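Local coordinates for putative sugar binding protein (Bacteroides vulgatus ATCC 8482, PDB 3KEZ) that probably binds sugars at the outer membrane as a nutrient-binding member of the SusD family, and carries a bound calcium ion, at residues P137-K140 / D141-A144; T171-I174 / S175-N179; G191-R195 / W196-T200; M199-L202 / S203-L207; A232-N236 / E237-T241. All blocks are in the same frame, centred on the assembly; numbering follows the deposited sequence.

Interaction 1: residues P137-K140 / D141-A144; sequences PYLK and DNGA
Asp141 opens a type I' beta turn that folds the chain back over Tyr138 as helix 138-141 ends. Its N-H bonds to Tyr138 O at 3.2 Å, coming from above the carbonyl plane. The Asp141 carboxylate serves the turn itself: OD1 takes a weak bond from Ala144 N, and OD2 pairs with Ser145 OG. Asn142, at positive phi, sets its CA over the face of the Tyr138 ring, 3.9 Å from the centroid, as a CH-pi contact. Its side-chain amide is turned 40° from that ring. Its OD1 accepts a hydrogen bond from water 1 at 2.7 Å, and the same water donates to Leu139 O at 2.6 Å, tying helix end to turn. Gly143, also at positive phi, brings its N-H to Tyr138 O at 2.9 Å; with no CB, its backbone can lie close against the ring. The ring stands there because Tyr138 CG is anti to the backbone nitrogen (chi1 -176°), which lays it beside the turn. A serine in place of Tyr138 would probably leave the Asn142 and Gly143 backbone without its aromatic floor and Tyr170 without its ring partner. Two N-H groups grip the single Tyr138 carbonyl oxygen, so backbone bonds fix the course of the turn, while aromatic packing and one bridging water hold its flank.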
loop_
_atom_site.group_PDB
_atom_site.type_symbol
_atom_site.label_atom_id
_atom_site.label_comp_id
_atom_site.label_asym_id
_atom_site.label_seq_id
_atom_site.Cartn_x
_atom_site.Cartn_y
_atom_site.Cartn_z
ATOM N N PRO A 137 -7.477 -6.836 12.145
ATOM C CA PRO A 137 -8.172 -7.009 10.852
ATOM C C PRO A 137 -9.657 -7.225 11.022
ATOM O O PRO A 137 -10.093 -7.933 11.945
ATOM C CB PRO A 137 -7.540 -8.280 10.276
ATOM C CG PRO A 137 -6.875 -8.936 11.423
ATOM C CD PRO A 137 -6.485 -7.887 12.375
ATOM N N TYR A 138 -10.410 -6.647 10.106
ATOM C CA TYR A 138 -11.860 -6.673 10.104
ATOM C C TYR A 138 -12.401 -8.079 10.357
ATOM O O TYR A 138 -13.201 -8.283 11.279
ATOM C CB TYR A 138 -12.387 -6.139 8.773
ATOM C CG TYR A 138 -13.884 -6.058 8.768
ATOM C CD1 TYR A 138 -14.650 -7.166 8.419
ATOM C CD2 TYR A 138 -14.552 -4.887 9.179
ATOM C CE1 TYR A 138 -16.016 -7.118 8.445
ATOM C CE2 TYR A 138 -15.923 -4.843 9.216
ATOM C CZ TYR A 138 -16.646 -5.972 8.857
ATOM O OH TYR A 138 -18.002 -5.981 8.894
ATOM N N LEU A 139 -11.930 -9.054 9.566
ATOM C CA LEU A 139 -12.488 -10.396 9.625
ATOM C C LEU A 139 -12.174 -11.187 10.893
ATOM O O LEU A 139 -12.772 -12.233 11.119
ATOM C CB LEU A 139 -12.096 -11.198 8.392
ATOM C CG LEU A 139 -12.709 -10.665 7.139
ATOM C CD1 LEU A 139 -12.012 -11.356 5.994
ATOM C CD2 LEU A 139 -14.283 -10.943 7.191
ATOM N N LYS A 140 -11.291 -10.689 11.741
ATOM C CA LYS A 140 -11.102 -11.300 13.071
ATOM C C LYS A 140 -12.417 -11.342 13.874
ATOM O O LYS A 140 -12.744 -12.353 14.511
ATOM C CB LYS A 140 -10.031 -10.554 13.875
ATOM C CG LYS A 140 -9.694 -11.178 15.234
ATOM C CD LYS A 140 -8.535 -10.475 15.938
ATOM C CE LYS A 140 -8.146 -11.080 17.281
ATOM N NZ LYS A 140 -7.249 -10.170 18.060
ATOM N N ASP A 141 -13.178 -10.259 13.805
ATOM C CA ASP A 141 -14.394 -10.140 14.592
ATOM C C ASP A 141 -15.408 -9.194 13.957
ATOM O O ASP A 141 -16.095 -8.473 14.656
ATOM C CB ASP A 141 -14.020 -9.596 15.975
ATOM C CG ASP A 141 -13.197 -8.304 15.876
ATOM O OD1 ASP A 141 -13.005 -7.746 14.733
ATOM O OD2 ASP A 141 -12.699 -7.897 16.920
ATOM N N ASN A 142 -15.460 -9.170 12.634
ATOM C CA ASN A 142 -16.314 -8.226 11.877
ATOM C C ASN A 142 -16.208 -6.782 12.301
ATOM O O ASN A 142 -17.220 -6.082 12.374
ATOM C CB ASN A 142 -17.771 -8.688 11.851
ATOM C CG ASN A 142 -17.942 -9.980 11.085
ATOM O OD1 ASN A 142 -17.155 -10.291 10.155
ATOM N ND2 ASN A 142 -18.937 -10.779 11.495
ATOM N N GLY A 143 -14.965 -6.345 12.532
ATOM C CA GLY A 143 -14.650 -4.972 12.828
ATOM C C GLY A 143 -15.074 -4.532 14.225
ATOM O O GLY A 143 -15.215 -3.356 14.455
ATOM N N ALA A 144 -15.276 -5.468 15.144
ATOM C CA ALA A 144 -15.675 -5.145 16.513
ATOM C C ALA A 144 -14.523 -4.517 17.336
ATOM O O ALA A 144 -14.775 -3.753 18.240
ATOM C CB ALA A 144 -16.225 -6.348 17.206
HETATM O O HOH W 1 -15.386 -12.121 11.090
#

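Interaction 2: residues T171-I174 / S175-N179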
loop_
_atom_site.group_PDB
_atom_site.type_symbol
_atom_site.label_atom_id
_atom_site.label_comp_id
_atom_site.label_asym_id
_atom_site.label_seq_id
_atom_site.Cartn_x
_atom_site.Cartn_y
_atom_site.Cartn_z
ATOM N N THR A 171 -16.736 1.666 7.281
ATOM C CA THR A 171 -17.893 2.369 6.728
ATOM C C THR A 171 -17.453 3.680 6.068
ATOM O O THR A 171 -17.863 3.972 4.953
ATOM C CB THR A 171 -18.963 2.593 7.798
ATOM O OG1 THR A 171 -19.402 1.308 8.270
ATOM C CG2 THR A 171 -20.124 3.365 7.260
ATOM N N GLU A 172 -16.589 4.427 6.762
ATOM C CA GLU A 172 -16.083 5.734 6.290
ATOM C C GLU A 172 -15.135 5.576 5.113
ATOM O O GLU A 172 -15.218 6.351 4.136
ATOM C CB GLU A 172 -15.391 6.501 7.423
ATOM C CG GLU A 172 -16.273 6.980 8.541
ATOM C CD GLU A 172 -17.580 7.632 8.065
ATOM O OE1 GLU A 172 -17.554 8.502 7.170
ATOM O OE2 GLU A 172 -18.642 7.235 8.568
ATOM N N ILE A 173 -14.249 4.577 5.200
ATOM C CA ILE A 173 -13.266 4.276 4.163
ATOM C C ILE A 173 -14.004 3.975 2.868
ATOM O O ILE A 173 -13.734 4.588 1.837
ATOM C CB ILE A 173 -12.335 3.102 4.519
ATOM C CG1 ILE A 173 -11.446 3.486 5.719
ATOM C CG2 ILE A 173 -11.469 2.710 3.275
ATOM C CD1 ILE A 173 -10.864 2.298 6.579
ATOM N N ILE A 174 -14.964 3.059 2.936
ATOM C CA ILE A 174 -15.700 2.612 1.740
ATOM C C ILE A 174 -16.559 3.760 1.192
ATOM O O ILE A 174 -16.608 3.997 -0.030
ATOM C CB ILE A 174 -16.535 1.334 2.078
ATOM C CG1 ILE A 174 -15.582 0.141 2.303
ATOM C CG2 ILE A 174 -17.537 0.983 0.981
ATOM C CD1 ILE A 174 -16.264 -1.126 2.916
ATOM N N SER A 175 -17.213 4.500 2.083
ATOM C CA SER A 175 -18.003 5.639 1.621
ATOM C C SER A 175 -17.168 6.662 0.869
ATOM O O SER A 175 -17.578 7.102 -0.194
ATOM C CB SER A 175 -18.728 6.329 2.774
ATOM O OG SER A 175 -19.361 7.479 2.314
ATOM N N ASP A 176 -16.003 7.039 1.415
ATOM C CA ASP A 176 -15.130 8.009 0.752
ATOM C C ASP A 176 -14.668 7.480 -0.597
ATOM O O ASP A 176 -14.800 8.139 -1.626
ATOM C CB ASP A 176 -13.897 8.315 1.635
ATOM C CG ASP A 176 -14.211 9.234 2.811
ATOM O OD1 ASP A 176 -15.359 9.757 2.891
ATOM O OD2 ASP A 176 -13.282 9.457 3.652
ATOM N N LEU A 177 -14.163 6.251 -0.598
ATOM C CA LEU A 177 -13.611 5.690 -1.842
ATOM C C LEU A 177 -14.666 5.478 -2.900
ATOM O O LEU A 177 -14.456 5.801 -4.079
ATOM C CB LEU A 177 -12.784 4.427 -1.576
ATOM C CG LEU A 177 -11.359 4.605 -1.081
ATOM C CD1 LEU A 177 -10.780 3.298 -0.461
ATOM C CD2 LEU A 177 -10.417 5.143 -2.209
ATOM N N LYS A 178 -15.818 4.958 -2.507
ATOM C CA LYS A 178 -16.875 4.731 -3.472
ATOM C C LYS A 178 -17.290 6.030 -4.152
ATOM O O LYS A 178 -17.469 6.105 -5.367
ATOM C CB LYS A 178 -18.077 4.109 -2.761
ATOM C CG LYS A 178 -19.126 3.561 -3.707
ATOM C CD LYS A 178 -20.128 2.684 -2.966
ATOM C CE LYS A 178 -21.324 2.388 -3.885
ATOM N NZ LYS A 178 -20.922 1.645 -5.153
ATOM N N ASN A 179 -17.480 7.045 -3.331
ATOM C CA ASN A 179 -17.821 8.371 -3.805
ATOM C C ASN A 179 -16.738 8.958 -4.691
ATOM O O ASN A 179 -17.055 9.591 -5.689
ATOM C CB ASN A 179 -18.077 9.276 -2.614
ATOM C CG ASN A 179 -19.445 9.055 -2.024
ATOM O OD1 ASN A 179 -20.437 9.020 -2.751
ATOM N ND2 ASN A 179 -19.517 8.899 -0.711
HETATM O O HOH W 2 -15.538 9.681 5.972
#
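Ile173 and Leu177, one helical turn apart, lie side by side and point the same way, with Ile173 CG2 3.8 Å from Leu177 CD1. The isoleucine keeps CG1 beside its backbone nitrogen (chi1 -66°), which places CG2 beside the leucine; Leu177 has the matching first torsion, at -80°. On another flank Glu172 curls back on itself, and one water spans the gap to Asp176, donating to Glu172 OE1 at 2.6 Å and to Asp176 OD1 at 3.1 Å. Glu172 OE1 and Asp176 OD1 stay 5.0 Å apart, and each carboxylate has a cationic mate: Lys152 for Glu172, Arg123 for Asp176. Their like charges are therefore probably offset. This is the middle of helix 166-183, one of the packed helices of the SusD fold, whose family belongs to the TPR clan; helix 109-134 meets Ile173 and Asp176, and helix 195-209 meets Ile173 and Ile174. Regular alpha-helical bonds run beneath, such as Leu177 N to Ile173 O at 3.0 Å and Lys178 N to Ile174 O at 2.8 Å. Lys178 runs extended away from residues 171-174, bending only at its last torsion, while its CB sits 3.1 Å from Ile174 O.

Interaction 3: residues G191-R195 / W196-T200; sequences GKVNR and WAAMT
Asn194 caps the N-terminus of helix 195-209, its side-chain OD1 accepting from the N-H groups of Trp196 and Ala197. The bond from Ala197 N is 3.2 Å long and nearly straight, with the donor almost on the line of the amide C=O. Trp196 N adds a weak second bond to OD1. With chi1 at 79°, the amide folds between its own backbone nitrogen and carbonyl carbon, which carries OD1 over the helix start; ND2 is held by Asp187 O. Amide and indole planes stand 80° apart. Arg195 and Trp196 run side by side: Arg195 CD lies over the face of the six-membered ring, 4.2 Å from its centroid, and a bend at chi3 leaves the guanidinium steeply inclined to the indole, at 69°. Both polar ends are anchored in the preceding loop, Arg195 NH2 on Leu184 O and Trp196 NE1 on Gly186 O. The arginine also flanks Met199, here a selenomethionine, whose CE lies 3.8 Å from Arg195 CD. On the buried side Val193 CG1 packs on Ala197 CB at 4.2 Å, close to helix 109-134 and strand 255-259. One turn on, Trp196 O accepts Thr200 N at 3.0 Å and Thr200 OG1 at 2.9 Å, from opposite faces of its carbonyl plane.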
loop_
_atom_site.group_PDB
_atom_site.type_symbol
_atom_site.label_atom_id
_atom_site.label_comp_id
_atom_site.label_asym_id
_atom_site.label_seq_id
_atom_site.Cartn_x
_atom_site.Cartn_y
_atom_site.Cartn_z
ATOM N N GLY A 191 1.418 11.326 -10.799
ATOM C CA GLY A 191 1.644 11.658 -9.389
ATOM C C GLY A 191 0.374 11.997 -8.624
ATOM O O GLY A 191 0.454 12.412 -7.466
ATOM N N LYS A 192 -0.797 11.783 -9.238
ATOM C CA LYS A 192 -2.079 12.044 -8.546
ATOM C C LYS A 192 -3.006 10.823 -8.598
ATOM O O LYS A 192 -2.859 9.968 -9.469
ATOM C CB LYS A 192 -2.753 13.284 -9.143
ATOM C CG LYS A 192 -1.880 14.550 -8.982
ATOM C CD LYS A 192 -2.593 15.819 -9.423
ATOM C CE LYS A 192 -1.653 17.018 -9.353
ATOM N NZ LYS A 192 -0.710 16.859 -8.221
ATOM N N VAL A 193 -3.967 10.755 -7.669
ATOM C CA VAL A 193 -4.981 9.678 -7.690
ATOM C C VAL A 193 -6.002 9.916 -8.758
ATOM O O VAL A 193 -6.478 11.053 -8.923
ATOM C CB VAL A 193 -5.673 9.545 -6.317
ATOM C CG1 VAL A 193 -6.761 8.498 -6.363
ATOM C CG2 VAL A 193 -4.627 9.214 -5.320
ATOM N N ASN A 194 -6.309 8.863 -9.516
ATOM C CA ASN A 194 -7.402 8.909 -10.520
ATOM C C ASN A 194 -8.464 7.824 -10.299
ATOM O O ASN A 194 -8.407 7.084 -9.311
ATOM C CB ASN A 194 -6.873 8.989 -11.976
ATOM C CG ASN A 194 -6.423 7.686 -12.503
ATOM O OD1 ASN A 194 -6.615 6.679 -11.859
ATOM N ND2 ASN A 194 -5.845 7.680 -13.723
ATOM N N ARG A 195 -9.483 7.772 -11.163
ATOM C CA ARG A 195 -10.587 6.855 -10.909
ATOM C C ARG A 195 -10.133 5.390 -10.740
ATOM O O ARG A 195 -10.597 4.662 -9.833
ATOM C CB ARG A 195 -11.646 6.949 -12.002
ATOM C CG ARG A 195 -12.918 6.188 -11.663
ATOM C CD ARG A 195 -13.962 6.335 -12.769
ATOM N NE ARG A 195 -14.181 7.736 -13.082
ATOM C CZ ARG A 195 -14.630 8.199 -14.248
ATOM N NH1 ARG A 195 -14.926 7.365 -15.241
ATOM N NH2 ARG A 195 -14.765 9.508 -14.430
ATOM N N TRP A 196 -9.235 4.950 -11.610
ATOM C CA TRP A 196 -8.832 3.548 -11.649
ATOM C C TRP A 196 -7.984 3.166 -10.432
ATOM O O TRP A 196 -8.162 2.093 -9.856
ATOM C CB TRP A 196 -8.134 3.213 -12.976
ATOM C CG TRP A 196 -8.746 3.925 -14.136
ATOM C CD1 TRP A 196 -8.117 4.789 -14.970
ATOM C CD2 TRP A 196 -10.128 3.895 -14.555
ATOM N NE1 TRP A 196 -9.013 5.289 -15.905
ATOM C CE2 TRP A 196 -10.244 4.744 -15.670
ATOM C CE3 TRP A 196 -11.269 3.233 -14.092
ATOM C CZ2 TRP A 196 -11.450 4.945 -16.338
ATOM C CZ3 TRP A 196 -12.478 3.452 -14.746
ATOM C CH2 TRP A 196 -12.549 4.281 -15.864
ATOM N N ALA A 197 -7.087 4.060 -10.012
ATOM C CA ALA A 197 -6.368 3.884 -8.736
ATOM C C ALA A 197 -7.357 3.743 -7.582
ATOM O O ALA A 197 -7.278 2.788 -6.803
ATOM C CB ALA A 197 -5.410 5.090 -8.452
ATOM N N ALA A 198 -8.305 4.662 -7.477
ATOM C CA ALA A 198 -9.285 4.594 -6.353
ATOM C C ALA A 198 -10.142 3.309 -6.401
ATOM O O ALA A 198 -10.380 2.708 -5.372
ATOM C CB ALA A 198 -10.184 5.837 -6.277
HETATM N N MSE A 199 -10.556 2.877 -7.587
HETATM C CA MSE A 199 -11.324 1.626 -7.714
HETATM C C MSE A 199 -10.479 0.410 -7.284
HETATM O O MSE A 199 -10.973 -0.522 -6.656
HETATM C CB MSE A 199 -11.831 1.420 -9.124
HETATM C CG MSE A 199 -12.924 2.274 -9.540
HETATM SE SE MSE A 199 -13.647 1.642 -11.238
HETATM C CE MSE A 199 -15.116 2.933 -11.419
ATOM N N THR A 200 -9.205 0.409 -7.649
ATOM C CA THR A 200 -8.312 -0.688 -7.269
ATOM C C THR A 200 -8.152 -0.735 -5.757
ATOM O O THR A 200 -8.311 -1.795 -5.163
ATOM C CB THR A 200 -6.949 -0.575 -7.957
ATOM O OG1 THR A 200 -7.140 -0.614 -9.364
ATOM C CG2 THR A 200 -6.023 -1.685 -7.559
#

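Interaction 4: residues M199-L202 / S203-L207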
loop_
_atom_site.group_PDB
_atom_site.type_symbol
_atom_site.label_atom_id
_atom_site.label_comp_id
_atom_site.label_asym_id
_atom_site.label_seq_id
_atom_site.Cartn_x
_atom_site.Cartn_y
_atom_site.Cartn_z
HETATM N N MSE A 199 -10.556 2.877 -7.587
HETATM C CA MSE A 199 -11.324 1.626 -7.714
HETATM C C MSE A 199 -10.479 0.410 -7.284
HETATM O O MSE A 199 -10.973 -0.522 -6.656
HETATM C CB MSE A 199 -11.831 1.420 -9.124
HETATM C CG MSE A 199 -12.924 2.274 -9.540
HETATM SE SE MSE A 199 -13.647 1.642 -11.238
HETATM C CE MSE A 199 -15.116 2.933 -11.419
ATOM N N THR A 200 -9.205 0.409 -7.649
ATOM C CA THR A 200 -8.312 -0.688 -7.269
ATOM C C THR A 200 -8.152 -0.735 -5.757
ATOM O O THR A 200 -8.311 -1.795 -5.163
ATOM C CB THR A 200 -6.949 -0.575 -7.957
ATOM O OG1 THR A 200 -7.140 -0.614 -9.364
ATOM C CG2 THR A 200 -6.023 -1.685 -7.559
ATOM N N LEU A 201 -7.924 0.414 -5.123
ATOM C CA LEU A 201 -7.782 0.465 -3.636
ATOM C C LEU A 201 -9.100 0.007 -3.019
ATOM O O LEU A 201 -9.103 -0.829 -2.133
ATOM C CB LEU A 201 -7.424 1.848 -3.124
ATOM C CG LEU A 201 -7.220 2.065 -1.624
ATOM C CD1 LEU A 201 -6.285 0.985 -1.054
ATOM C CD2 LEU A 201 -6.684 3.478 -1.330
ATOM N N LEU A 202 -10.218 0.493 -3.562
ATOM C CA LEU A 202 -11.519 0.159 -2.988
ATOM C C LEU A 202 -11.743 -1.374 -3.070
ATOM O O LEU A 202 -12.237 -1.957 -2.112
ATOM C CB LEU A 202 -12.659 0.932 -3.654
ATOM C CG LEU A 202 -14.070 0.567 -3.163
ATOM C CD1 LEU A 202 -14.153 0.537 -1.614
ATOM C CD2 LEU A 202 -15.095 1.515 -3.751
ATOM N N SER A 203 -11.328 -1.993 -4.179
ATOM C CA SER A 203 -11.384 -3.448 -4.298
ATOM C C SER A 203 -10.579 -4.160 -3.232
ATOM O O SER A 203 -11.007 -5.166 -2.698
ATOM C CB SER A 203 -11.001 -3.950 -5.730
ATOM O OG SER A 203 -9.594 -3.985 -5.956
ATOM N N ARG A 204 -9.412 -3.626 -2.911
ATOM C CA ARG A 204 -8.614 -4.168 -1.814
ATOM C C ARG A 204 -9.366 -4.037 -0.502
ATOM O O ARG A 204 -9.424 -4.992 0.303
ATOM C CB ARG A 204 -7.240 -3.440 -1.738
ATOM C CG ARG A 204 -6.277 -4.122 -0.740
ATOM C CD ARG A 204 -5.186 -3.191 -0.298
ATOM N NE ARG A 204 -4.435 -2.642 -1.401
ATOM C CZ ARG A 204 -3.602 -1.611 -1.286
ATOM N NH1 ARG A 204 -3.437 -1.006 -0.131
ATOM N NH2 ARG A 204 -2.943 -1.159 -2.324
ATOM N N VAL A 205 -9.941 -2.861 -0.263
ATOM C CA VAL A 205 -10.619 -2.613 0.998
ATOM C C VAL A 205 -11.797 -3.598 1.136
ATOM O O VAL A 205 -11.942 -4.216 2.173
ATOM C CB VAL A 205 -11.095 -1.174 1.138
ATOM C CG1 VAL A 205 -11.948 -1.011 2.438
ATOM C CG2 VAL A 205 -9.905 -0.189 1.154
ATOM N N TYR A 206 -12.553 -3.815 0.065
ATOM C CA TYR A 206 -13.605 -4.833 0.091
ATOM C C TYR A 206 -13.096 -6.242 0.398
ATOM O O TYR A 206 -13.794 -7.026 1.073
ATOM C CB TYR A 206 -14.404 -4.810 -1.214
ATOM C CG TYR A 206 -15.389 -3.632 -1.392
ATOM C CD1 TYR A 206 -16.337 -3.330 -0.415
ATOM C CD2 TYR A 206 -15.481 -2.957 -2.605
ATOM C CE1 TYR A 206 -17.265 -2.340 -0.592
ATOM C CE2 TYR A 206 -16.456 -1.948 -2.811
ATOM C CZ TYR A 206 -17.331 -1.669 -1.798
ATOM O OH TYR A 206 -18.267 -0.728 -1.949
ATOM N N LEU A 207 -11.922 -6.615 -0.120
ATOM C CA LEU A 207 -11.366 -7.965 0.190
ATOM C C LEU A 207 -11.104 -8.070 1.663
ATOM O O LEU A 207 -11.454 -9.076 2.311
ATOM C CB LEU A 207 -10.057 -8.234 -0.582
ATOM C CG LEU A 207 -10.138 -8.382 -2.088
ATOM C CD1 LEU A 207 -8.765 -8.459 -2.737
ATOM C CD2 LEU A 207 -10.983 -9.609 -2.372
#
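Leu202 bears on Tyr206 one turn further along the helix. Its CD1 stands over one face of the phenol ring, 3.9 Å from the centroid, while its CG meets Tyr206 CE2 near the rim at 3.5 Å. CG anti to the backbone nitrogen (chi1 176°) lays the leucine branches along the helix against the ring. On another side Leu201 CD1 sits 3.6 Å above the plane of the Arg204 guanidinium, toward its rim and nearest NH1, so an apolar methyl shields one face of a charged group. Thr200 O is gripped twice, by Arg204 N at 3.1 Å and by the Ser203 hydroxyl, which donates from OG at 2.7 Å. Beyond this shell, Glu339 forms a salt bridge with Arg204 NE and probably balances its charge, which matters because the like-charged Arg132 lies near Arg204 NH1. Asn343 ND2 bonds to Ser203 OG and fixes the hydroxyl from outside. Ala215 and Glu214 of helix 212-229 press on Tyr206. Were Tyr206 an alanine, a gap would probably open beside Leu202 and its CD1 would lose the aromatic face. Helix 195-209 is thus hemmed in by helices 166-183, 212-229 and 337-350, a buried helix inside the largely alpha-helical SusD fold.

Interaction 5: residues A232-N236 / E237-T241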
loop_
_atom_site.group_PDB
_atom_site.type_symbol
_atom_site.label_atom_id
_atom_site.label_comp_id
_atom_site.label_asym_id
_atom_site.label_seq_id
_atom_site.Cartn_x
_atom_site.Cartn_y
_atom_site.Cartn_z
ATOM N N ALA A 232 -1.631 -0.729 -19.330
ATOM C CA ALA A 232 -1.534 -2.122 -19.673
ATOM C C ALA A 232 -0.499 -2.705 -18.739
ATOM O O ALA A 232 0.449 -2.020 -18.337
ATOM C CB ALA A 232 -1.158 -2.304 -21.175
ATOM N N LEU A 233 -0.704 -3.955 -18.351
ATOM C CA LEU A 233 0.291 -4.699 -17.608
ATOM C C LEU A 233 1.615 -4.638 -18.369
ATOM O O LEU A 233 1.666 -4.797 -19.607
ATOM C CB LEU A 233 -0.137 -6.166 -17.435
ATOM C CG LEU A 233 -1.335 -6.530 -16.531
ATOM C CD1 LEU A 233 -1.569 -8.084 -16.574
ATOM C CD2 LEU A 233 -1.128 -6.036 -15.144
ATOM N N TRP A 234 2.681 -4.377 -17.629
ATOM C CA TRP A 234 4.038 -4.430 -18.199
ATOM C C TRP A 234 4.287 -5.802 -18.807
ATOM O O TRP A 234 4.050 -6.820 -18.155
ATOM C CB TRP A 234 5.089 -4.154 -17.108
ATOM C CG TRP A 234 5.160 -2.721 -16.663
ATOM C CD1 TRP A 234 5.017 -1.596 -17.445
ATOM C CD2 TRP A 234 5.418 -2.260 -15.352
ATOM N NE1 TRP A 234 5.150 -0.460 -16.667
ATOM C CE2 TRP A 234 5.384 -0.847 -15.379
ATOM C CE3 TRP A 234 5.637 -2.899 -14.126
ATOM C CZ2 TRP A 234 5.588 -0.090 -14.252
ATOM C CZ3 TRP A 234 5.840 -2.136 -13.029
ATOM C CH2 TRP A 234 5.821 -0.751 -13.092
ATOM N N THR A 235 4.771 -5.845 -20.044
ATOM C CA THR A 235 5.083 -7.123 -20.679
ATOM C C THR A 235 6.215 -7.852 -19.939
ATOM O O THR A 235 6.967 -7.261 -19.148
ATOM C CB THR A 235 5.509 -6.958 -22.136
ATOM O OG1 THR A 235 6.765 -6.274 -22.170
ATOM C CG2 THR A 235 4.460 -6.159 -22.950
ATOM N N ASN A 236 6.328 -9.142 -20.195
ATOM C CA ASN A 236 7.460 -9.929 -19.687
ATOM C C ASN A 236 8.791 -9.254 -20.046
ATOM O O ASN A 236 9.673 -9.125 -19.219
ATOM C CB ASN A 236 7.367 -11.336 -20.270
ATOM C CG ASN A 236 8.492 -12.221 -19.865
ATOM O OD1 ASN A 236 9.483 -12.336 -20.602
ATOM N ND2 ASN A 236 8.351 -12.901 -18.722
ATOM N N GLU A 237 8.906 -8.783 -21.284
ATOM C CA GLU A 237 10.101 -8.050 -21.734
ATOM C C GLU A 237 10.367 -6.707 -21.024
ATOM O O GLU A 237 11.511 -6.378 -20.727
ATOM C CB GLU A 237 10.018 -7.820 -23.242
ATOM C CG GLU A 237 11.305 -7.299 -23.830
ATOM C CD GLU A 237 11.295 -7.284 -25.331
ATOM O OE1 GLU A 237 10.504 -8.052 -25.937
ATOM O OE2 GLU A 237 12.103 -6.517 -25.908
ATOM N N GLU A 238 9.314 -5.954 -20.748
ATOM C CA GLU A 238 9.416 -4.654 -20.080
ATOM C C GLU A 238 9.718 -4.775 -18.593
ATOM O O GLU A 238 10.375 -3.900 -18.007
ATOM C CB GLU A 238 8.097 -3.913 -20.219
ATOM C CG GLU A 238 7.832 -3.398 -21.618
ATOM C CD GLU A 238 6.376 -3.021 -21.894
ATOM O OE1 GLU A 238 5.469 -3.306 -21.082
ATOM O OE2 GLU A 238 6.139 -2.445 -22.976
ATOM N N TYR A 239 9.241 -5.851 -17.978
ATOM C CA TYR A 239 9.130 -5.915 -16.509
ATOM C C TYR A 239 10.412 -5.563 -15.750
ATOM O O TYR A 239 10.364 -4.778 -14.802
ATOM C CB TYR A 239 8.637 -7.274 -16.065
ATOM C CG TYR A 239 8.120 -7.322 -14.661
ATOM C CD1 TYR A 239 8.967 -7.600 -13.579
ATOM C CD2 TYR A 239 6.788 -7.137 -14.405
ATOM C CE1 TYR A 239 8.473 -7.706 -12.278
ATOM C CE2 TYR A 239 6.291 -7.217 -13.133
ATOM C CZ TYR A 239 7.130 -7.508 -12.060
ATOM O OH TYR A 239 6.592 -7.584 -10.810
ATOM N N PRO A 240 11.564 -6.114 -16.173
ATOM C CA PRO A 240 12.773 -5.871 -15.376
ATOM C C PRO A 240 13.170 -4.386 -15.270
ATOM O O PRO A 240 13.774 -4.008 -14.278
ATOM C CB PRO A 240 13.839 -6.673 -16.115
ATOM C CG PRO A 240 13.086 -7.740 -16.857
ATOM C CD PRO A 240 11.790 -7.086 -17.253
ATOM N N THR A 241 12.845 -3.560 -16.270
ATOM C CA THR A 241 13.261 -2.151 -16.255
ATOM C C THR A 241 12.131 -1.117 -16.237
ATOM O O THR A 241 12.411 0.088 -16.146
ATOM C CB THR A 241 14.197 -1.799 -17.452
ATOM O OG1 THR A 241 13.480 -1.961 -18.681
ATOM C CG2 THR A 241 15.458 -2.667 -17.440
HETATM O O HOH W 3 2.797 -3.061 -21.420
#
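A capping-box pattern joins Thr235 and Glu238 just ahead of the short helix 239-242, each side chain bonding to the other's backbone nitrogen. Glu238 N donates to Thr235 OG1 at 2.9 Å, and Thr235 N donates to Glu238 OE1 at 2.8 Å, reaching the oxygen from above the carboxylate plane. Thr235 OG1 can accept because chi1 of 67° tucks it between its own nitrogen and carbonyl carbon. This reciprocal Thr-x-x-Glu arrangement ties down the turn that leads into the helix, and Tyr239 N closes the turn on Thr235 O at 2.9 Å. Glu238 OE1 is shared: water 3 donates to it at 2.7 Å and also to Leu233 O. The same oxygen lies at the edge of the Trp234 ring, whose plane stands at 87° to the carboxylate. Trp234 CB packs loosely on Tyr239 CD2 at 4.4 Å, both rings meeting Trp243 edge-to-face, and Glu391 binds the Tyr239 hydroxyl.

Interactions 3 and 4 are consecutive stages of helix 195-209, sharing Met199 and Thr200. Interaction 2, on helix 166-183, packs against both: Ile174 CG2 meets Tyr206 OH at 3.5 Å, Lys178 CA meets Leu202 CD2 at 3.7 Å, and Leu177 CD2 lies 4.0 Å from Ala198 O. Interaction 1 closes the short helix before helix 166-183; its nearest atoms come within about 4 Å of interaction 4 without touching. Interaction 5 stands apart, with its centre about 37 Å from that of interaction 1, across the centre of the chain. It approaches the calcium site, the Trp234 side chain lying about 9 Å from that of the ligand Asn331 and about 13 Å from the ion.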